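Local atomic coordinates of enoyl-acyl carrier protein reductase (Uncultured bacterium, PDB entry 6KIA), a protein that probably catalyses the NADH-dependent reduction of enoyl-acyl carrier protein, a step of fatty acid synthesis, and is associated with triclosan resistance. Residues D250-Q255 and K314-G319. Sequence-based numbering, arbitrary orientation.
Sequences DKYQWQ and KKENGG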
loop_
_atom_site.group_PDB
_atom_site.type_symbol
_atom_site.label_atom_id
_atom_site.label_comp_id
_atom_site.label_asym_id
_atom_site.label_seq_id
_atom_site.Cartn_x
_atom_site.Cartn_y
_atom_site.Cartn_z
ATOM N N ASP A 250 -19.125 -2.818 18.727
ATOM C CA ASP A 250 -18.849 -4.252 18.901
ATOM C C ASP A 250 -19.209 -5.108 17.679
ATOM O O ASP A 250 -19.453 -6.305 17.801
ATOM C CB ASP A 250 -19.563 -4.789 20.150
ATOM C CG ASP A 250 -18.917 -6.064 20.689
ATOM O OD1 ASP A 250 -17.672 -6.180 20.635
ATOM O OD2 ASP A 250 -19.658 -6.949 21.170
ATOM N N LYS A 251 -19.201 -4.495 16.500
ATOM C CA LYS A 251 -19.419 -5.230 15.250
ATOM C C LYS A 251 -18.334 -4.832 14.259
ATOM O O LYS A 251 -17.921 -3.687 14.244
ATOM C CB LYS A 251 -20.790 -4.926 14.640
ATOM C CG LYS A 251 -21.983 -5.375 15.443
ATOM C CD LYS A 251 -23.258 -4.947 14.731
ATOM C CE LYS A 251 -23.225 -3.461 14.405
ATOM N NZ LYS A 251 -24.333 -3.056 13.504
ATOM N N TYR A 252 -17.842 -5.766 13.449
ATOM C CA TYR A 252 -16.883 -5.358 12.430
ATOM C C TYR A 252 -17.615 -4.684 11.273
ATOM O O TYR A 252 -18.427 -5.315 10.593
ATOM C CB TYR A 252 -16.064 -6.554 11.947
ATOM C CG TYR A 252 -15.134 -7.099 12.999
ATOM C CD1 TYR A 252 -13.915 -6.479 13.271
ATOM C CD2 TYR A 252 -15.466 -8.239 13.720
ATOM C CE1 TYR A 252 -13.057 -6.985 14.217
ATOM C CE2 TYR A 252 -14.615 -8.753 14.655
ATOM C CZ TYR A 252 -13.419 -8.122 14.921
ATOM O OH TYR A 252 -12.580 -8.638 15.881
ATOM N N GLN A 253 -17.334 -3.396 11.069
ATOM C CA GLN A 253 -18.000 -2.589 10.045
ATOM C C GLN A 253 -16.995 -1.915 9.127
ATOM O O GLN A 253 -15.977 -1.373 9.591
ATOM C CB GLN A 253 -18.903 -1.524 10.680
ATOM C CG GLN A 253 -19.806 -2.084 11.780
ATOM C CD GLN A 253 -20.990 -1.167 12.089
ATOM O OE1 GLN A 253 -21.663 -0.676 11.181
ATOM N NE2 GLN A 253 -21.220 -0.907 13.367
ATOM N N TRP A 254 -17.290 -1.956 7.831
ATOM C CA TRP A 254 -16.434 -1.335 6.839
ATOM C C TRP A 254 -16.397 0.163 7.039
ATOM O O TRP A 254 -17.431 0.806 7.264
ATOM C CB TRP A 254 -16.907 -1.646 5.423
ATOM C CG TRP A 254 -16.027 -1.049 4.376
ATOM C CD1 TRP A 254 -14.917 -1.621 3.834
ATOM C CD2 TRP A 254 -16.176 0.230 3.733
ATOM N NE1 TRP A 254 -14.362 -0.787 2.896
ATOM C CE2 TRP A 254 -15.108 0.358 2.816
ATOM C CE3 TRP A 254 -17.099 1.280 3.851
ATOM C CZ2 TRP A 254 -14.932 1.487 2.019
ATOM C CZ3 TRP A 254 -16.932 2.401 3.036
ATOM C CH2 TRP A 254 -15.860 2.495 2.140
ATOM N N GLN A 255 -15.191 0.713 6.973
ATOM C CA GLN A 255 -15.029 2.148 6.978
ATOM C C GLN A 255 -13.780 2.449 6.164
ATOM O O GLN A 255 -13.164 1.528 5.608
ATOM C CB GLN A 255 -14.938 2.683 8.412
ATOM C CG GLN A 255 -13.912 1.978 9.297
ATOM C CD GLN A 255 -12.487 2.449 9.021
ATOM O OE1 GLN A 255 -12.114 3.583 9.345
ATOM N NE2 GLN A 255 -11.693 1.581 8.392
ATOM N N LYS A 314 -8.664 -8.277 21.763
ATOM C CA LYS A 314 -9.329 -8.864 22.920
ATOM C C LYS A 314 -10.471 -9.743 22.469
ATOM O O LYS A 314 -10.693 -10.833 23.020
ATOM C CB LYS A 314 -9.854 -7.751 23.855
ATOM C CG LYS A 314 -8.779 -7.072 24.667
ATOM C CD LYS A 314 -9.380 -6.443 25.919
ATOM C CE LYS A 314 -8.344 -6.246 27.007
ATOM N NZ LYS A 314 -8.805 -5.197 27.959
ATOM N N LYS A 315 -11.160 -9.310 21.427
ATOM C CA LYS A 315 -12.380 -9.974 21.004
ATOM C C LYS A 315 -12.094 -11.349 20.394
ATOM O O LYS A 315 -12.847 -12.316 20.585
ATOM C CB LYS A 315 -13.103 -9.096 19.989
ATOM C CG LYS A 315 -14.401 -9.651 19.459
ATOM C CD LYS A 315 -15.029 -8.665 18.473
ATOM C CE LYS A 315 -16.365 -9.159 17.953
ATOM N NZ LYS A 315 -17.386 -9.140 19.044
ATOM N N GLU A 316 -10.971 -11.451 19.693
ATOM C CA GLU A 316 -10.684 -12.665 18.949
ATOM C C GLU A 316 -9.897 -13.679 19.765
ATOM O O GLU A 316 -8.813 -14.105 19.376
ATOM C CB GLU A 316 -9.948 -12.293 17.659
ATOM C CG GLU A 316 -10.783 -11.403 16.773
ATOM C CD GLU A 316 -12.124 -12.002 16.379
ATOM O OE1 GLU A 316 -12.230 -13.242 16.247
ATOM O OE2 GLU A 316 -13.083 -11.221 16.183
ATOM N N ASN A 317 -10.480 -14.070 20.897
ATOM C CA ASN A 317 -9.858 -15.017 21.826
ATOM C C ASN A 317 -8.509 -14.496 22.326
ATOM O O ASN A 317 -7.511 -15.230 22.362
ATOM C CB ASN A 317 -9.697 -16.398 21.180
ATOM C CG ASN A 317 -9.354 -17.481 22.196
ATOM O OD1 ASN A 317 -8.349 -18.184 22.069
ATOM N ND2 ASN A 317 -10.189 -17.606 23.218
ATOM N N GLY A 318 -8.467 -13.211 22.673
ATOM C CA GLY A 318 -7.250 -12.637 23.215
ATOM C C GLY A 318 -6.954 -13.259 24.576
ATOM O O GLY A 318 -7.867 -13.575 25.336
ATOM N N GLY A 319 -5.677 -13.422 24.884
ATOM C CA GLY A 319 -5.256 -13.915 26.185
ATOM C C GLY A 319 -4.131 -13.045 26.693
ATOM O O GLY A 319 -4.181 -11.826 26.521
#
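Tyr252 OH donates a short hydrogen bond to Glu316 OE2, 2.6 Å away. The carboxylate receives it on the anti lone pair of OE2, the one facing away from OE1. OE2 sits at the edge of the ring, near its plane, while the carboxylate plane is turned 42° from that of the ring. Glu316 reaches this position because its chain bends about the CB-CG bond (chi2 -58°), bringing OE2 back toward the strand. A looser salt bridge runs alongside: NZ of Lys315 lies 3.4 Å from OD1 of Asp250, and the hydrogen bond within it is long and weak, between two residues exposed to solvent.

Between the two polar links, the Lys315 methylenes and the tyrosine side chain run past one another with opposite headings. The lysine chain is extended as far as CE, and only the last torsion bends (chi4 69°), turning the ammonium toward Asp250. CD comes within 3.6 Å of Tyr252 OH, while CE lies obliquely to the ring, 3.8 Å from CE2. Leu247 of the partner strand touches both Tyr252 and Lys315, and helix 426-436 borders the pair through His426 and Asp427 at Tyr252 and through Ala430 and Lys431 at Glu316.

The contact thus ties the turn and first residues of the two-stranded antiparallel hairpin 244-248/251-255 (Asp250, Tyr252) to the last residue of helix 309-315 and the residue that follows it. There the chain leaves the helix through an inverse gamma turn centred on Glu316, at the protein surface.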